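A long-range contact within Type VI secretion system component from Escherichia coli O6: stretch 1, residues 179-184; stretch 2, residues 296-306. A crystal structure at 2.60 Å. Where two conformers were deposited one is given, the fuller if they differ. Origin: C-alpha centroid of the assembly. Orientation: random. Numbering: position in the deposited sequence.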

ATOM      1  N   LEU A 179     -18.722 -13.480   2.584  1.00 44.41           N
ATOM      2  CA  LEU A 179     -18.412 -14.825   3.061  1.00 37.86           C
ATOM      3  C   LEU A 179     -17.414 -14.805   4.219  1.00 38.28           C
ATOM      4  O   LEU A 179     -17.569 -15.545   5.191  1.00 34.74           O
ATOM      5  CB  LEU A 179     -17.868 -15.672   1.938  1.00 38.57           C
ATOM      6  CG  LEU A 179     -18.793 -15.905   0.744  1.00 41.41           C
ATOM      7  CD1 LEU A 179     -17.981 -16.574  -0.344  1.00 40.20           C
ATOM      8  CD2 LEU A 179     -20.005 -16.748   1.115  1.00 36.81           C
ATOM      9  N   SER A 180     -16.415 -13.928   4.146  1.00 38.92           N
ATOM     10  CA  SER A 180     -15.381 -13.943   5.180  1.00 44.04           C
ATOM     11  C   SER A 180     -15.848 -13.373   6.515  1.00 47.29           C
ATOM     12  O   SER A 180     -15.430 -13.872   7.572  1.00 48.17           O
ATOM     13  CB  SER A 180     -14.109 -13.232   4.730  1.00 40.06           C
ATOM     14  OG  SER A 180     -14.262 -11.833   4.842  1.00 48.93           O
ATOM     15  N   GLU A 181     -16.701 -12.343   6.457  0.50 46.35           N
ATOM     16  CA  GLU A 181     -17.228 -11.677   7.654  0.50 42.33           C
ATOM     17  C   GLU A 181     -18.031 -12.654   8.500  0.50 43.91           C
ATOM     18  O   GLU A 181     -18.089 -12.538   9.716  0.50 48.23           O
ATOM     19  CB  GLU A 181     -18.073 -10.455   7.272  0.50 37.43           C
ATOM     20  CG  GLU A 181     -17.308  -9.127   7.275  0.50 34.38           C
ATOM     21  CD  GLU A 181     -17.889  -8.070   6.337  0.50 32.90           C
ATOM     22  OE1 GLU A 181     -18.913  -8.326   5.687  0.50 29.56           O
ATOM     23  OE2 GLU A 181     -17.296  -6.978   6.227  0.50 36.56           O
ATOM     24  N   VAL A 182     -18.591 -13.654   7.836  1.00 46.61           N
ATOM     25  CA  VAL A 182     -19.434 -14.652   8.455  1.00 47.62           C
ATOM     26  C   VAL A 182     -18.683 -16.004   8.505  1.00 51.22           C
ATOM     27  O   VAL A 182     -19.157 -16.993   9.078  1.00 49.07           O
ATOM     28  CB  VAL A 182     -20.746 -14.678   7.643  1.00 48.95           C
ATOM     29  CG1 VAL A 182     -20.948 -15.970   6.901  1.00 47.46           C
ATOM     30  CG2 VAL A 182     -21.935 -14.257   8.489  1.00 47.56           C
ATOM     31  N   GLY A 183     -17.482 -16.024   7.918  1.00 52.04           N
ATOM     32  CA  GLY A 183     -16.580 -17.163   8.047  1.00 48.35           C
ATOM     33  C   GLY A 183     -16.891 -18.364   7.174  1.00 47.25           C
ATOM     34  O   GLY A 183     -16.547 -19.493   7.529  1.00 48.19           O
ATOM     35  N   ILE A 184     -17.557 -18.132   6.046  1.00 44.68           N
ATOM     36  CA  ILE A 184     -17.799 -19.188   5.065  1.00 45.08           C
ATOM     37  C   ILE A 184     -16.576 -19.231   4.157  1.00 44.28           C
ATOM     38  O   ILE A 184     -15.977 -18.198   3.844  1.00 42.53           O
ATOM     39  CB  ILE A 184     -19.097 -18.930   4.221  1.00 45.82           C
ATOM     40  CG1 ILE A 184     -20.350 -19.122   5.073  1.00 46.35           C
ATOM     41  CG2 ILE A 184     -19.223 -19.879   3.020  1.00 43.66           C
ATOM     42  CD1 ILE A 184     -21.625 -18.645   4.379  1.00 42.40           C
ATOM     43  N   ALA A 296     -21.552 -13.089  18.953  1.00 82.94           N
ATOM     44  CA  ALA A 296     -21.685 -14.449  19.580  1.00 82.69           C
ATOM     45  C   ALA A 296     -20.684 -15.612  19.321  1.00 83.08           C
ATOM     46  O   ALA A 296     -19.701 -15.701  20.059  1.00 86.67           O
ATOM     47  CB  ALA A 296     -23.140 -14.978  19.753  1.00 80.89           C
ATOM     48  N   PHE A 297     -20.816 -16.465  18.299  1.00 78.67           N
ATOM     49  CA  PHE A 297     -20.903 -16.200  16.845  1.00 76.19           C
ATOM     50  C   PHE A 297     -19.888 -15.308  16.170  1.00 74.14           C
ATOM     51  O   PHE A 297     -18.912 -15.820  15.652  1.00 75.03           O
ATOM     52  CB  PHE A 297     -22.268 -16.118  16.180  1.00 75.16           C
ATOM     53  CG  PHE A 297     -22.182 -16.434  14.709  1.00 74.49           C
ATOM     54  CD1 PHE A 297     -22.129 -17.757  14.287  1.00 74.61           C
ATOM     55  CD2 PHE A 297     -22.049 -15.422  13.754  1.00 75.85           C
ATOM     56  CE1 PHE A 297     -21.994 -18.076  12.934  1.00 74.67           C
ATOM     57  CE2 PHE A 297     -21.901 -15.731  12.402  1.00 75.44           C
ATOM     58  CZ  PHE A 297     -21.877 -17.061  11.992  1.00 74.90           C
ATOM     59  N   TYR A 298     -20.139 -14.009  16.096  1.00 71.32           N
ATOM     60  CA  TYR A 298     -19.167 -13.117  15.484  1.00 69.57           C
ATOM     61  C   TYR A 298     -17.875 -13.108  16.299  1.00 71.60           C
ATOM     62  O   TYR A 298     -16.781 -12.977  15.747  1.00 71.79           O
ATOM     63  CB  TYR A 298     -19.725 -11.707  15.351  1.00 67.63           C
ATOM     64  CG  TYR A 298     -20.492 -11.474  14.075  1.00 70.08           C
ATOM     65  CD1 TYR A 298     -19.833 -11.416  12.851  1.00 70.51           C
ATOM     66  CD2 TYR A 298     -21.880 -11.296  14.086  1.00 69.37           C
ATOM     67  CE1 TYR A 298     -20.529 -11.198  11.665  1.00 69.87           C
ATOM     68  CE2 TYR A 298     -22.580 -11.078  12.907  1.00 67.92           C
ATOM     69  CZ  TYR A 298     -21.897 -11.028  11.702  1.00 68.57           C
ATOM     70  OH  TYR A 298     -22.566 -10.808  10.527  1.00 69.08           O
ATOM     71  N   ALA A 299     -18.021 -13.267  17.612  1.00 71.93           N
ATOM     72  CA  ALA A 299     -16.890 -13.416  18.508  1.00 72.36           C
ATOM     73  C   ALA A 299     -16.254 -14.803  18.336  1.00 70.56           C
ATOM     74  O   ALA A 299     -15.047 -14.955  18.511  1.00 69.85           O
ATOM     75  CB  ALA A 299     -17.321 -13.190  19.956  1.00 69.82           C
ATOM     76  N   ARG A 300     -17.072 -15.798  17.991  1.00 66.78           N
ATOM     77  CA  ARG A 300     -16.597 -17.161  17.794  1.00 65.50           C
ATOM     78  C   ARG A 300     -15.815 -17.284  16.491  1.00 67.37           C
ATOM     79  O   ARG A 300     -14.740 -17.887  16.476  1.00 68.45           O
ATOM     80  CB  ARG A 300     -17.758 -18.155  17.818  1.00 66.10           C
ATOM     81  CG  ARG A 300     -17.335 -19.602  18.058  1.00 65.72           C
ATOM     82  CD  ARG A 300     -17.425 -20.439  16.812  1.00 64.37           C
ATOM     83  NE  ARG A 300     -18.791 -20.847  16.502  1.00 66.49           N
ATOM     84  CZ  ARG A 300     -19.221 -21.144  15.277  1.00 68.76           C
ATOM     85  NH1 ARG A 300     -18.398 -21.068  14.246  1.00 71.17           N
ATOM     86  NH2 ARG A 300     -20.480 -21.505  15.075  1.00 69.93           N
ATOM     87  N   ILE A 301     -16.361 -16.705  15.418  1.00 64.13           N
ATOM     88  CA  ILE A 301     -15.707 -16.642  14.115  1.00 60.86           C
ATOM     89  C   ILE A 301     -14.379 -15.888  14.227  1.00 65.71           C
ATOM     90  O   ILE A 301     -13.354 -16.373  13.742  1.00 68.04           O
ATOM     91  CB  ILE A 301     -16.618 -15.977  13.021  1.00 58.30           C
ATOM     92  CG1 ILE A 301     -17.861 -16.823  12.705  1.00 53.94           C
ATOM     93  CG2 ILE A 301     -15.842 -15.686  11.727  1.00 58.09           C
ATOM     94  CD1 ILE A 301     -17.594 -18.269  12.375  1.00 53.54           C
ATOM     95  N   ARG A 302     -14.381 -14.737  14.901  1.00 67.81           N
ATOM     96  CA  ARG A 302     -13.167 -13.914  14.992  1.00 71.94           C
ATOM     97  C   ARG A 302     -12.067 -14.548  15.858  1.00 70.75           C
ATOM     98  O   ARG A 302     -10.885 -14.247  15.692  1.00 70.23           O
ATOM     99  CB  ARG A 302     -13.479 -12.478  15.437  1.00 72.61           C
ATOM    100  CG  ARG A 302     -13.701 -12.291  16.937  1.00 79.12           C
ATOM    101  CD  ARG A 302     -13.603 -10.832  17.351  1.00 80.20           C
ATOM    102  NE  ARG A 302     -12.704 -10.101  16.459  1.00 84.68           N
ATOM    103  CZ  ARG A 302     -11.877  -9.132  16.839  1.00 85.59           C
ATOM    104  NH1 ARG A 302     -11.806  -8.767  18.116  1.00 85.12           N
ATOM    105  NH2 ARG A 302     -11.109  -8.534  15.934  1.00 84.84           N
ATOM    106  N   HIS A 303     -12.457 -15.448  16.755  1.00 68.07           N
ATOM    107  CA  HIS A 303     -11.493 -16.170  17.556  1.00 68.33           C
ATOM    108  C   HIS A 303     -10.848 -17.298  16.752  1.00 66.88           C
ATOM    109  O   HIS A 303      -9.633 -17.481  16.805  1.00 64.70           O
ATOM    110  CB  HIS A 303     -12.154 -16.735  18.815  1.00 67.88           C
ATOM    111  CG  HIS A 303     -11.186 -17.373  19.762  1.00 67.51           C
ATOM    112  ND1 HIS A 303     -11.291 -18.691  20.162  1.00 65.88           N
ATOM    113  CD2 HIS A 303     -10.079 -16.877  20.371  1.00 63.68           C
ATOM    114  CE1 HIS A 303     -10.303 -18.972  20.994  1.00 66.07           C
ATOM    115  NE2 HIS A 303      -9.553 -17.891  21.134  1.00 65.24           N
ATOM    116  N   GLU A 304     -11.673 -18.048  16.021  1.00 65.23           N
ATOM    117  CA  GLU A 304     -11.202 -19.096  15.122  1.00 64.44           C
ATOM    118  C   GLU A 304     -10.247 -18.549  14.050  1.00 65.83           C
ATOM    119  O   GLU A 304      -9.299 -19.229  13.645  1.00 69.46           O
ATOM    120  CB  GLU A 304     -12.379 -19.817  14.462  1.00 62.69           C
ATOM    121  CG  GLU A 304     -13.245 -20.648  15.407  1.00 63.92           C
ATOM    122  CD  GLU A 304     -14.202 -21.610  14.682  1.00 67.81           C
ATOM    123  OE1 GLU A 304     -14.096 -21.796  13.445  1.00 70.41           O
ATOM    124  OE2 GLU A 304     -15.069 -22.200  15.357  1.00 70.76           O
ATOM    125  N   ARG A 305     -10.488 -17.315  13.612  1.00 64.09           N
ATOM    126  CA  ARG A 305      -9.620 -16.640  12.654  1.00 64.44           C
ATOM    127  C   ARG A 305      -8.264 -16.301  13.276  1.00 65.60           C
ATOM    128  O   ARG A 305      -7.244 -16.349  12.591  1.00 66.89           O
ATOM    129  CB  ARG A 305     -10.301 -15.376  12.108  1.00 63.81           C
ATOM    130  CG  ARG A 305      -9.689 -14.815  10.825  1.00 63.78           C
ATOM    131  CD  ARG A 305     -10.309 -13.471  10.419  1.00 66.53           C
ATOM    132  NE  ARG A 305     -11.725 -13.592  10.055  1.00 69.99           N
ATOM    133  CZ  ARG A 305     -12.727 -12.921  10.623  1.00 69.77           C
ATOM    134  NH1 ARG A 305     -13.967 -13.132  10.207  1.00 71.29           N
ATOM    135  NH2 ARG A 305     -12.501 -12.039  11.594  1.00 66.39           N
ATOM    136  N   TYR A 306      -8.258 -15.963  14.570  1.00 69.01           N
ATOM    137  CA  TYR A 306      -7.010 -15.701  15.308  1.00 67.82           C
ATOM    138  C   TYR A 306      -6.192 -16.973  15.474  1.00 63.18           C
ATOM    139  O   TYR A 306      -4.975 -16.957  15.284  1.00 60.19           O
ATOM    140  CB  TYR A 306      -7.268 -15.056  16.675  1.00 74.80           C
ATOM    141  CG  TYR A 306      -7.498 -13.560  16.612  1.00 78.82           C
ATOM    142  CD1 TYR A 306      -6.798 -12.763  15.698  1.00 80.48           C
ATOM    143  CD2 TYR A 306      -8.403 -12.933  17.476  1.00 79.19           C
ATOM    144  CE1 TYR A 306      -7.005 -11.383  15.637  1.00 80.20           C
ATOM    145  CE2 TYR A 306      -8.613 -11.558  17.426  1.00 79.13           C
ATOM    146  CZ  TYR A 306      -7.911 -10.791  16.506  1.00 79.49           C
ATOM    147  OH  TYR A 306      -8.114  -9.429  16.454  1.00 80.19           O
TER
HETATM  148  O   HOH W   1     -13.073 -15.409   8.541  1.00 44.88           O

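What ties the helix of stretch 2 to the end of stretch 1? The one direct hydrogen bond between them runs from R305 NH1 to S180 O, at 3.1 Å. Near the end of a helix, carbonyls run short of backbone NH partners, and S180 O receives only a weak bond from G183 N, at 3.0 Å, so it remains open to other donors. A water reinforces the link: it donates to S180 O at 3.0 Å and accepts from R305 NE at 2.7 Å. Arginine suits this place because its guanidinium presents several N-H groups in one plane: NH1 serves S180 O, which lies at the edge near that plane, and NE serves the water.

How does R305 reach so far? Its CA-to-CB bond points toward stretch 1, and chi1 and chi2 are both t (-163° and -174°), which extends the first part of the chain. Chi3 then turns to m (-65°), and the guanidinium ends beside the S180 carbonyl.

Which side chains fill the space between the stretches? I301, one helical turn before R305, also points toward stretch 1. With chi1 and chi2 both m, it sets CG1 3.9 Å from V182 O and CG2 4.0 Å from G183 CA. The close approach is possible because G183 has no side chain: a CB built there would point toward stretch 2 and sit only 3.0 Å from I301 CG2, which is tight. The positive phi of G183, 79°, by itself favours glycine as well, and here the chain leaves its helical conformation.

What do the two aromatic residues contribute? Both F297 and Y298 have sideways CA-to-CB bonds, yet their ring ends come nearer to stretch 1. F297, at the N-cap position, uses chi1 t (-156°) and brings CZ to 4.0 Å from V182 O; its CE2 makes an apolar contact with V182 CG2 at 4.2 Å. Y298 takes chi1 m (-88°), and its CE1 lies 3.4 Å from E181 O, which sits at the ring edge near its plane. Its OH is 4.1 Å from V182 CG2.

Why does V182 matter when its CA-to-CB bond points away? Its backbone carbonyl faces F297 and I301, while CG2 still touches the F297 ring and the Y298 hydroxyl. It has the largest area covered by the other stretch, 62 Å² of the 273 Å² buried in total, and a compact apolar side chain suits that buried place. Its chi1, 113°, lies between the usual wells.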